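Local coordinates for segregation and condensation protein B (Chlorobium tepidum TLS, PDB 1T6S) that probably helps partition chromosomes in dividing cells as a subunit of the segregation and condensation complex, and is built with winged helix-turn-helix domains, at residues Leu25-Leu28 with Ser29-Ala33; His34-Pro38 with Ser39-Glu43; Pro86-Gln89 with Arg90-Ser93. All coordinates share one frame; numbering follows the deposited sequence.

Contact 1 (Leu25-Leu28 with Ser29-Ala33)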
ATOM      1  N   LEU A  25     -16.962  17.693 -17.579  1.00 27.01           N
ATOM      2  CA  LEU A  25     -17.488  18.804 -18.357  1.00 28.53           C
ATOM      3  C   LEU A  25     -16.923  20.157 -17.894  1.00 27.28           C
ATOM      4  O   LEU A  25     -16.641  21.033 -18.713  1.00 27.34           O
ATOM      5  CB  LEU A  25     -19.018  18.828 -18.231  1.00 36.31           C
ATOM      6  CG  LEU A  25     -19.714  20.143 -18.626  1.00 38.63           C
ATOM      7  CD1 LEU A  25     -19.942  20.173 -20.119  1.00 36.27           C
ATOM      8  CD2 LEU A  25     -21.052  20.274 -17.888  1.00 42.45           C
ATOM      9  N   GLN A  26     -16.791  20.346 -16.582  1.00 30.17           N
ATOM     10  CA  GLN A  26     -16.271  21.610 -16.053  1.00 30.28           C
ATOM     11  C   GLN A  26     -14.845  21.895 -16.526  1.00 32.12           C
ATOM     12  O   GLN A  26     -14.532  22.998 -16.969  1.00 33.36           O
ATOM     13  CB  GLN A  26     -16.303  21.609 -14.515  1.00 30.47           C
ATOM     14  CG  GLN A  26     -17.712  21.710 -13.909  1.00 28.98           C
ATOM     15  CD  GLN A  26     -18.474  20.389 -13.910  1.00 30.42           C
ATOM     16  OE1 GLN A  26     -19.627  20.332 -13.481  1.00 32.95           O
ATOM     17  NE2 GLN A  26     -17.837  19.331 -14.379  1.00 26.90           N
ATOM     18  N   THR A  27     -13.986  20.890 -16.422  1.00 30.43           N
ATOM     19  CA  THR A  27     -12.601  21.030 -16.828  1.00 31.35           C
ATOM     20  C   THR A  27     -12.459  21.228 -18.337  1.00 31.08           C
ATOM     21  O   THR A  27     -11.733  22.117 -18.791  1.00 28.54           O
ATOM     22  CB  THR A  27     -11.789  19.801 -16.384  1.00 32.39           C
ATOM     23  OG1 THR A  27     -11.941  19.629 -14.973  1.00 33.13           O
ATOM     24  CG2 THR A  27     -10.310  19.966 -16.720  1.00 32.07           C
ATOM     25  N   LEU A  28     -13.149  20.405 -19.119  1.00 31.00           N
ATOM     26  CA  LEU A  28     -13.079  20.539 -20.568  1.00 31.59           C
ATOM     27  C   LEU A  28     -13.591  21.897 -21.075  1.00 30.77           C
ATOM     28  O   LEU A  28     -13.034  22.446 -22.028  1.00 33.32           O
ATOM     29  CB  LEU A  28     -13.842  19.392 -21.257  1.00 29.66           C
ATOM     30  CG  LEU A  28     -13.182  18.008 -21.090  1.00 29.11           C
ATOM     31  CD1 LEU A  28     -14.088  16.897 -21.632  1.00 30.87           C
ATOM     32  CD2 LEU A  28     -11.821  18.000 -21.804  1.00 29.74           C
ATOM     33  N   SER A  29     -14.642  22.440 -20.459  1.00 27.50           N
ATOM     34  CA  SER A  29     -15.176  23.738 -20.892  1.00 28.57           C
ATOM     35  C   SER A  29     -14.230  24.892 -20.501  1.00 27.94           C
ATOM     36  O   SER A  29     -14.085  25.860 -21.246  1.00 27.99           O
ATOM     37  CB  SER A  29     -16.557  24.004 -20.265  1.00 32.82           C
ATOM     38  OG  SER A  29     -17.444  22.917 -20.496  1.00 36.50           O
ATOM     39  N   GLN A  30     -13.593  24.788 -19.339  1.00 30.46           N
ATOM     40  CA  GLN A  30     -12.682  25.844 -18.893  1.00 33.75           C
ATOM     41  C   GLN A  30     -11.441  25.922 -19.765  1.00 34.43           C
ATOM     42  O   GLN A  30     -11.004  27.007 -20.136  1.00 36.54           O
ATOM     43  CB  GLN A  30     -12.242  25.625 -17.434  1.00 54.89           C
ATOM     44  CG  GLN A  30     -11.209  26.657 -16.945  1.00 62.54           C
ATOM     45  CD  GLN A  30     -10.528  26.275 -15.637  1.00 65.39           C
ATOM     46  OE1 GLN A  30     -10.140  25.123 -15.442  1.00 68.93           O
ATOM     47  NE2 GLN A  30     -10.364  27.251 -14.742  1.00 65.46           N
ATOM     48  N   ILE A  31     -10.869  24.772 -20.101  1.00 36.87           N
ATOM     49  CA  ILE A  31      -9.649  24.770 -20.904  1.00 36.84           C
ATOM     50  C   ILE A  31      -9.864  25.138 -22.378  1.00 36.97           C
ATOM     51  O   ILE A  31      -9.050  25.844 -22.968  1.00 38.27           O
ATOM     52  CB  ILE A  31      -8.919  23.402 -20.795  1.00 30.55           C
ATOM     53  CG1 ILE A  31      -8.539  23.142 -19.325  1.00 31.91           C
ATOM     54  CG2 ILE A  31      -7.670  23.404 -21.680  1.00 30.29           C
ATOM     55  CD1 ILE A  31      -7.898  21.771 -19.041  1.00 28.64           C
ATOM     56  N   THR A  32     -10.964  24.682 -22.965  1.00 31.82           N
ATOM     57  CA  THR A  32     -11.249  24.990 -24.363  1.00 30.97           C
ATOM     58  C   THR A  32     -11.957  26.340 -24.487  1.00 31.38           C
ATOM     59  O   THR A  32     -12.260  26.798 -25.589  1.00 32.29           O
ATOM     60  CB  THR A  32     -12.134  23.876 -25.004  1.00 32.34           C
ATOM     61  OG1 THR A  32     -13.401  23.817 -24.337  1.00 30.09           O
ATOM     62  CG2 THR A  32     -11.456  22.517 -24.871  1.00 31.17           C
ATOM     63  N   ALA A  33     -12.207  26.978 -23.346  1.00 37.52           N
ATOM     64  CA  ALA A  33     -12.893  28.261 -23.315  1.00 39.04           C
ATOM     65  C   ALA A  33     -14.193  28.175 -24.119  1.00 40.25           C
ATOM     66  O   ALA A  33     -14.562  29.125 -24.815  1.00 40.91           O
ATOM     67  CB  ALA A  33     -11.982  29.372 -23.886  1.00 41.80           C
TER
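Ser-29 closes on the carbonyl group of Leu-25 from both faces of its plane: the backbone N on one side, at 3.0 Å from Leu-25 O, and the hydroxyl OG on the other, at 2.7 Å from the same oxygen. Each donor is tilted about 29° from the plane. The hydroxyl gets there because OG is turned back beside its own backbone N (chi1 -52°), facing the preceding turn of the helix. CD1 of Leu-25 curls round to lie 3.7 Å from Ser-29 OG, and both side chains also pack on Phe-36. Serine suits the place because its short hydroxyl can reach Leu-25 O while lying against Leu-25 and Phe-36.

One turn on, the carbonyl of Leu-28 is treated likewise. Thr-32 N meets one face and Thr-32 OG1 the opposite one, OG1 standing 2.7 Å from Leu-28 O. Here the hydroxyl sits between the backbone N and the carbonyl carbon (chi1 63°), while CG2 also comes within 3.3 Å of Leu-28 O and the side chain rests on Leu-8 and Leu-15 of helix 2-18. A valine here has no hydroxyl to give Leu-28 O, and the last turn would probably be less firmly tied.

Thr-27 and Ile-31 lie side by side, CG2 of Thr-27 being 3.8 Å from CD1 of Ile-31. Leu-28 turns inward to Leu-15, Val-23 and Leu-41, as a large apolar residue should on the buried flank. Beyond Thr-32 the chain leaves the helix at Ala-33 with positive phi; His-34 N probably bonds to Ser-29 O, and Ala-33 N makes a weak bond to Gln-30 O, consistent with a Schellman motif ending the short helix that precedes helix 38-55 in a winged helix-turn-helix fold.

Contact 2 (His34-Pro38 with Ser39-Glu43). With NO3 (nitrate ion), chain H.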
ATOM      1  N   HIS A  34     -14.868  27.027 -24.026  1.00 33.68           N
ATOM      2  CA  HIS A  34     -16.150  26.789 -24.706  1.00 35.20           C
ATOM      3  C   HIS A  34     -17.203  26.397 -23.667  1.00 34.51           C
ATOM      4  O   HIS A  34     -16.987  25.465 -22.891  1.00 32.24           O
ATOM      5  CB  HIS A  34     -16.035  25.648 -25.733  1.00 42.61           C
ATOM      6  CG  HIS A  34     -17.272  25.451 -26.559  1.00 45.62           C
ATOM      7  ND1 HIS A  34     -17.620  26.294 -27.594  1.00 46.76           N
ATOM      8  CD2 HIS A  34     -18.261  24.526 -26.481  1.00 45.55           C
ATOM      9  CE1 HIS A  34     -18.769  25.899 -28.116  1.00 45.18           C
ATOM     10  NE2 HIS A  34     -19.177  24.829 -27.458  1.00 46.09           N
ATOM     11  N   LYS A  35     -18.332  27.109 -23.661  1.00 36.86           N
ATOM     12  CA  LYS A  35     -19.418  26.841 -22.720  1.00 37.87           C
ATOM     13  C   LYS A  35     -20.271  25.635 -23.114  1.00 39.35           C
ATOM     14  O   LYS A  35     -21.442  25.773 -23.485  1.00 38.44           O
ATOM     15  CB  LYS A  35     -20.327  28.069 -22.574  1.00 44.05           C
ATOM     16  CG  LYS A  35     -19.681  29.280 -21.908  1.00 45.59           C
ATOM     17  CD  LYS A  35     -20.638  30.470 -21.907  1.00 49.46           C
ATOM     18  CE  LYS A  35     -20.082  31.652 -21.109  1.00 53.06           C
ATOM     19  NZ  LYS A  35     -18.698  32.000 -21.534  1.00 55.14           N
ATOM     20  N   PHE A  36     -19.667  24.457 -23.024  1.00 38.87           N
ATOM     21  CA  PHE A  36     -20.330  23.199 -23.344  1.00 39.93           C
ATOM     22  C   PHE A  36     -21.545  22.885 -22.503  1.00 40.02           C
ATOM     23  O   PHE A  36     -21.512  23.040 -21.288  1.00 41.08           O
ATOM     24  CB  PHE A  36     -19.374  22.028 -23.145  1.00 36.88           C
ATOM     25  CG  PHE A  36     -18.538  21.715 -24.333  1.00 39.05           C
ATOM     26  CD1 PHE A  36     -17.175  22.023 -24.348  1.00 37.06           C
ATOM     27  CD2 PHE A  36     -19.100  21.077 -25.432  1.00 35.37           C
ATOM     28  CE1 PHE A  36     -16.393  21.690 -25.440  1.00 37.09           C
ATOM     29  CE2 PHE A  36     -18.323  20.741 -26.529  1.00 37.68           C
ATOM     30  CZ  PHE A  36     -16.963  21.048 -26.536  1.00 36.11           C
ATOM     31  N   THR A  37     -22.611  22.425 -23.156  1.00 39.38           N
ATOM     32  CA  THR A  37     -23.803  21.986 -22.443  1.00 39.82           C
ATOM     33  C   THR A  37     -23.519  20.482 -22.249  1.00 40.67           C
ATOM     34  O   THR A  37     -22.747  19.891 -23.009  1.00 39.57           O
ATOM     35  CB  THR A  37     -25.132  22.215 -23.287  1.00 42.72           C
ATOM     36  OG1 THR A  37     -25.145  21.369 -24.446  1.00 38.05           O
ATOM     37  CG2 THR A  37     -25.220  23.687 -23.759  1.00 42.89           C
ATOM     38  N   PRO A  38     -24.102  19.856 -21.215  1.00 45.47           N
ATOM     39  CA  PRO A  38     -23.854  18.425 -21.000  1.00 44.96           C
ATOM     40  C   PRO A  38     -24.237  17.575 -22.205  1.00 45.28           C
ATOM     41  O   PRO A  38     -23.617  16.544 -22.487  1.00 42.95           O
ATOM     42  CB  PRO A  38     -24.673  18.103 -19.746  1.00 51.22           C
ATOM     43  CG  PRO A  38     -25.655  19.232 -19.641  1.00 52.86           C
ATOM     44  CD  PRO A  38     -24.905  20.425 -20.122  1.00 52.24           C
ATOM     45  N   SER A  39     -25.246  18.031 -22.934  1.00 38.99           N
ATOM     46  CA  SER A  39     -25.701  17.320 -24.103  1.00 39.75           C
ATOM     47  C   SER A  39     -24.756  17.568 -25.281  1.00 38.77           C
ATOM     48  O   SER A  39     -24.433  16.649 -26.043  1.00 36.68           O
ATOM     49  CB  SER A  39     -27.118  17.773 -24.450  1.00 60.10           C
ATOM     50  OG  SER A  39     -27.664  16.915 -25.424  1.00 64.02           O
ATOM     51  N   GLU A  40     -24.309  18.813 -25.429  1.00 35.14           N
ATOM     52  CA  GLU A  40     -23.389  19.164 -26.507  1.00 34.38           C
ATOM     53  C   GLU A  40     -22.065  18.416 -26.356  1.00 33.04           C
ATOM     54  O   GLU A  40     -21.507  17.941 -27.341  1.00 31.45           O
ATOM     55  CB  GLU A  40     -23.140  20.686 -26.537  1.00 38.64           C
ATOM     56  CG  GLU A  40     -22.094  21.141 -27.567  1.00 42.24           C
ATOM     57  CD  GLU A  40     -21.758  22.628 -27.483  1.00 43.55           C
ATOM     58  OE1 GLU A  40     -21.989  23.247 -26.421  1.00 45.99           O
ATOM     59  OE2 GLU A  40     -21.245  23.186 -28.478  1.00 47.03           O
ATOM     60  N   LEU A  41     -21.578  18.280 -25.121  1.00 34.94           N
ATOM     61  CA  LEU A  41     -20.305  17.591 -24.888  1.00 33.22           C
ATOM     62  C   LEU A  41     -20.389  16.117 -25.252  1.00 31.80           C
ATOM     63  O   LEU A  41     -19.476  15.559 -25.863  1.00 30.00           O
ATOM     64  CB  LEU A  41     -19.880  17.713 -23.423  1.00 42.55           C
ATOM     65  CG  LEU A  41     -18.379  17.816 -23.106  1.00 43.26           C
ATOM     66  CD1 LEU A  41     -18.110  17.204 -21.742  1.00 41.37           C
ATOM     67  CD2 LEU A  41     -17.534  17.129 -24.166  1.00 43.16           C
ATOM     68  N   GLN A  42     -21.480  15.477 -24.856  1.00 33.30           N
ATOM     69  CA  GLN A  42     -21.660  14.062 -25.149  1.00 33.62           C
ATOM     70  C   GLN A  42     -21.755  13.827 -26.651  1.00 33.48           C
ATOM     71  O   GLN A  42     -21.292  12.803 -27.157  1.00 33.25           O
ATOM     72  CB  GLN A  42     -22.922  13.538 -24.460  1.00 33.60           C
ATOM     73  CG  GLN A  42     -23.141  12.051 -24.666  1.00 33.31           C
ATOM     74  CD  GLN A  42     -21.952  11.228 -24.181  1.00 33.17           C
ATOM     75  OE1 GLN A  42     -21.600  11.250 -22.998  1.00 34.00           O
ATOM     76  NE2 GLN A  42     -21.324  10.503 -25.102  1.00 31.91           N
ATOM     77  N   GLU A  43     -22.367  14.786 -27.352  1.00 34.73           N
ATOM     78  CA  GLU A  43     -22.543  14.731 -28.809  1.00 34.46           C
ATOM     79  C   GLU A  43     -21.190  14.840 -29.510  1.00 33.12           C
ATOM     80  O   GLU A  43     -20.972  14.226 -30.551  1.00 30.65           O
ATOM     81  CB  GLU A  43     -23.460  15.879 -29.252  1.00 49.29           C
ATOM     82  CG  GLU A  43     -24.332  15.600 -30.459  1.00 55.17           C
ATOM     83  CD  GLU A  43     -25.518  16.577 -30.572  1.00 58.30           C
ATOM     84  OE1 GLU A  43     -25.286  17.798 -30.806  1.00 58.73           O
ATOM     85  OE2 GLU A  43     -26.684  16.120 -30.418  1.00 59.29           O
TER
HETATM   86  N   NO3 H 407     -19.825   7.577 -23.907  1.00 47.71           N
HETATM   87  O1  NO3 H 407     -20.693   7.374 -24.770  1.00 49.59           O
HETATM   88  O2  NO3 H 407     -19.804   6.823 -22.973  1.00 48.14           O
HETATM   89  O3  NO3 H 407     -19.082   8.513 -24.080  1.00 43.34           O
HETATM   90  O   HOH W   1     -22.605  25.890 -26.000  1.00 45.21           O
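Glu-40 reaches back over the start of helix 38-55 to meet His-34 with one carboxylate oxygen and Thr-37 with the other. Its chain is extended, with CG anti to the backbone N (chi1 175°), which carries OE2 to 2.8 Å from His-34 NE2. The donor lies above the carboxylate plane, yet the oxygen is close to the plane of the imidazole, and the two planes stand 68° apart. OE1 accepts a weak bond from Thr-37 N, and Thr-37 OG1 accepts from Glu-40 N at 2.9 Å; this exchange is a capping box, for which threonine at the N-cap and glutamate three residues on are well suited.

The tight side centres on Phe-36. His-34 CD2 lies 3.3 Å above the middle of one face of its ring, and Leu-41 CG covers the opposite face nearer the rim. Leu-8 and Leu-12 close in around the phenyl group.

The outer side is looser: a water lies within hydrogen-bonding distance of both Lys-35 O and Glu-40 OE1. Gln-42, by contrast, leads away from residues 34-38 and is fixed elsewhere, OE1 by Tyr-68 and NE2 by Asp-46 and a nitrate ion probably from the crystallisation liquor.

The bond to Glu-40 favours a form of His-34 with a proton on NE2, and the nearby carboxylate would probably also make a doubly protonated, charged ring easier to form.

Contact 3 (Pro86-Gln89 with Arg90-Ser93). With NO3 (nitrate ion), chain I; NO3 (nitrate ion), chain F.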
ATOM      1  N   PRO A  86       0.326  -9.322 -15.520  1.00 35.43           N
ATOM      2  CA  PRO A  86       0.756 -10.689 -15.830  1.00 37.32           C
ATOM      3  C   PRO A  86       0.669 -11.550 -14.554  1.00 38.38           C
ATOM      4  O   PRO A  86       0.721 -11.010 -13.449  1.00 36.18           O
ATOM      5  CB  PRO A  86       2.188 -10.490 -16.329  1.00 38.05           C
ATOM      6  CG  PRO A  86       2.646  -9.288 -15.567  1.00 37.38           C
ATOM      7  CD  PRO A  86       1.445  -8.377 -15.631  1.00 37.32           C
ATOM      8  N   VAL A  87       0.531 -12.869 -14.717  1.00 38.92           N
ATOM      9  CA  VAL A  87       0.396 -13.812 -13.595  1.00 41.21           C
ATOM     10  C   VAL A  87       1.413 -13.672 -12.459  1.00 41.17           C
ATOM     11  O   VAL A  87       1.035 -13.603 -11.286  1.00 41.18           O
ATOM     12  CB  VAL A  87       0.466 -15.290 -14.066  1.00 53.75           C
ATOM     13  CG1 VAL A  87      -0.087 -16.211 -12.970  1.00 52.32           C
ATOM     14  CG2 VAL A  87      -0.300 -15.471 -15.359  1.00 55.80           C
ATOM     15  N   ILE A  88       2.698 -13.645 -12.807  1.00 38.81           N
ATOM     16  CA  ILE A  88       3.762 -13.537 -11.810  1.00 38.90           C
ATOM     17  C   ILE A  88       3.635 -12.265 -10.994  1.00 39.06           C
ATOM     18  O   ILE A  88       3.827 -12.268  -9.771  1.00 36.27           O
ATOM     19  CB  ILE A  88       5.170 -13.551 -12.459  1.00 59.32           C
ATOM     20  CG1 ILE A  88       5.301 -14.751 -13.400  1.00 61.83           C
ATOM     21  CG2 ILE A  88       6.252 -13.614 -11.384  1.00 59.30           C
ATOM     22  CD1 ILE A  88       4.949 -16.071 -12.767  1.00 63.59           C
ATOM     23  N   GLN A  89       3.330 -11.167 -11.675  1.00 38.57           N
ATOM     24  CA  GLN A  89       3.162  -9.892 -10.996  1.00 37.47           C
ATOM     25  C   GLN A  89       1.973 -10.003 -10.038  1.00 36.90           C
ATOM     26  O   GLN A  89       2.034  -9.522  -8.910  1.00 34.85           O
ATOM     27  CB  GLN A  89       2.913  -8.781 -12.024  1.00 40.06           C
ATOM     28  CG  GLN A  89       2.702  -7.403 -11.437  1.00 38.58           C
ATOM     29  CD  GLN A  89       2.236  -6.417 -12.492  1.00 41.62           C
ATOM     30  OE1 GLN A  89       2.976  -6.103 -13.432  1.00 41.94           O
ATOM     31  NE2 GLN A  89       0.996  -5.931 -12.350  1.00 39.24           N
ATOM     32  N   ARG A  90       0.903 -10.662 -10.485  1.00 33.83           N
ATOM     33  CA  ARG A  90      -0.291 -10.819  -9.655  1.00 34.51           C
ATOM     34  C   ARG A  90       0.011 -11.649  -8.399  1.00 33.16           C
ATOM     35  O   ARG A  90      -0.486 -11.343  -7.321  1.00 30.60           O
ATOM     36  CB  ARG A  90      -1.419 -11.464 -10.474  1.00 42.34           C
ATOM     37  CG  ARG A  90      -2.135 -10.491 -11.416  1.00 46.37           C
ATOM     38  CD  ARG A  90      -2.694 -11.216 -12.619  1.00 50.21           C
ATOM     39  NE  ARG A  90      -3.569 -12.309 -12.230  1.00 55.26           N
ATOM     40  CZ  ARG A  90      -3.728 -13.428 -12.927  1.00 56.72           C
ATOM     41  NH1 ARG A  90      -3.058 -13.606 -14.060  1.00 57.33           N
ATOM     42  NH2 ARG A  90      -4.563 -14.369 -12.492  1.00 57.79           N
ATOM     43  N   ARG A  91       0.815 -12.700  -8.553  1.00 35.06           N
ATOM     44  CA  ARG A  91       1.214 -13.558  -7.435  1.00 36.47           C
ATOM     45  C   ARG A  91       1.973 -12.748  -6.384  1.00 35.02           C
ATOM     46  O   ARG A  91       1.671 -12.827  -5.192  1.00 35.02           O
ATOM     47  CB  ARG A  91       2.094 -14.712  -7.938  1.00 62.41           C
ATOM     48  CG  ARG A  91       1.339 -15.785  -8.741  1.00 68.24           C
ATOM     49  CD  ARG A  91       2.301 -16.755  -9.456  1.00 73.95           C
ATOM     50  NE  ARG A  91       3.108 -17.551  -8.536  1.00 80.26           N
ATOM     51  CZ  ARG A  91       4.045 -18.420  -8.911  1.00 83.06           C
ATOM     52  NH1 ARG A  91       4.299 -18.603 -10.200  1.00 85.42           N
ATOM     53  NH2 ARG A  91       4.722 -19.112  -7.996  1.00 83.36           N
ATOM     54  N   LEU A  92       2.959 -11.967  -6.820  1.00 33.37           N
ATOM     55  CA  LEU A  92       3.725 -11.131  -5.887  1.00 32.85           C
ATOM     56  C   LEU A  92       2.792 -10.155  -5.175  1.00 30.62           C
ATOM     57  O   LEU A  92       2.804 -10.049  -3.943  1.00 30.78           O
ATOM     58  CB  LEU A  92       4.814 -10.356  -6.634  1.00 41.00           C
ATOM     59  CG  LEU A  92       5.915 -11.237  -7.255  1.00 45.62           C
ATOM     60  CD1 LEU A  92       6.695 -10.427  -8.296  1.00 46.65           C
ATOM     61  CD2 LEU A  92       6.855 -11.758  -6.161  1.00 46.13           C
ATOM     62  N   SER A  93       1.988  -9.435  -5.951  1.00 27.68           N
ATOM     63  CA  SER A  93       1.035  -8.487  -5.383  1.00 28.49           C
ATOM     64  C   SER A  93       0.073  -9.132  -4.374  1.00 28.52           C
ATOM     65  O   SER A  93      -0.105  -8.631  -3.261  1.00 28.44           O
ATOM     66  CB  SER A  93       0.212  -7.828  -6.494  1.00 30.94           C
ATOM     67  OG  SER A  93       1.003  -6.931  -7.254  1.00 33.88           O
TER
HETATM   68  N   NO3 I 408      -1.150  -6.469  -9.906  1.00 39.44           N
HETATM   69  O1  NO3 I 408      -0.155  -7.216  -9.823  1.00 37.82           O
HETATM   70  O2  NO3 I 408      -1.525  -6.177 -11.015  1.00 41.59           O
HETATM   71  O3  NO3 I 408      -1.667  -6.090  -8.872  1.00 34.89           O
HETATM   72  N   NO3 F 405       0.463 -13.916 -18.207  1.00 69.81           N
HETATM   73  O1  NO3 F 405      -0.226 -14.427 -19.126  1.00 69.82           O
HETATM   74  O2  NO3 F 405      -0.113 -13.283 -17.382  1.00 70.31           O
HETATM   75  O3  NO3 F 405       1.659 -14.100 -18.226  1.00 69.50           O
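Val-87 and Arg-90 meet through apolar and guanidinium packing: NH1 of Arg-90 comes 3.6 Å from CG2 of Val-87, while its CG and CD pass along Pro-86 O. Arg-90 bends at chi3 (55°), which folds the guanidinium back toward the helix start; its NE bonds to Trp-105 O of the second subunit and its charge makes a cation-pi contact with the ring of that tryptophan. Arg-91 lies alongside Ile-88, with NH1 3.7 Å from Ile-88 CD1.

Backbone bonds run in the usual helical pattern, from Arg-90 N to Pro-86 O (3.0 Å) through to Ser-93 N and Gln-89 O. These are the N-cap and first two turns of helix 87-106, with Pro-86 as the N-cap: a proline has no N-H to give, so it costs little at a position before the helix.

Anion binding makes the third group. Val-87 N, at the N-terminal end of the helix, donates to O2 of one nitrate ion at 2.8 Å, as suits an anion there. A second nitrate is gripped by Ser-93 OG, 2.8 Å from its O1, and by Gln-89 NE2, 2.9 Å from its O2; that amide nitrogen also bonds to Leu-84 O.

Following the chain from the N terminus, helix 2-18 comes first, and contact 1 then spans the whole of helix 25-31 and its exit. Contact 2 takes over at once, covering the turn and the start of helix 38-55. The two lie in series, their centres about 10 Å apart, and touch where Leu-25 packs against Leu-41; both pack on helix 2-18, consistent with a helix-turn-helix formed by helices 25-31 and 38-55. Contact 3 lies beyond hairpin 59-72 and helix 77-84, its centre about 42 Å from that of contact 2, on the opposite side of the chain's centre. All three are local: none encloses a long loop, nests or crosses. Residues of contact 3 also pack on the second subunit.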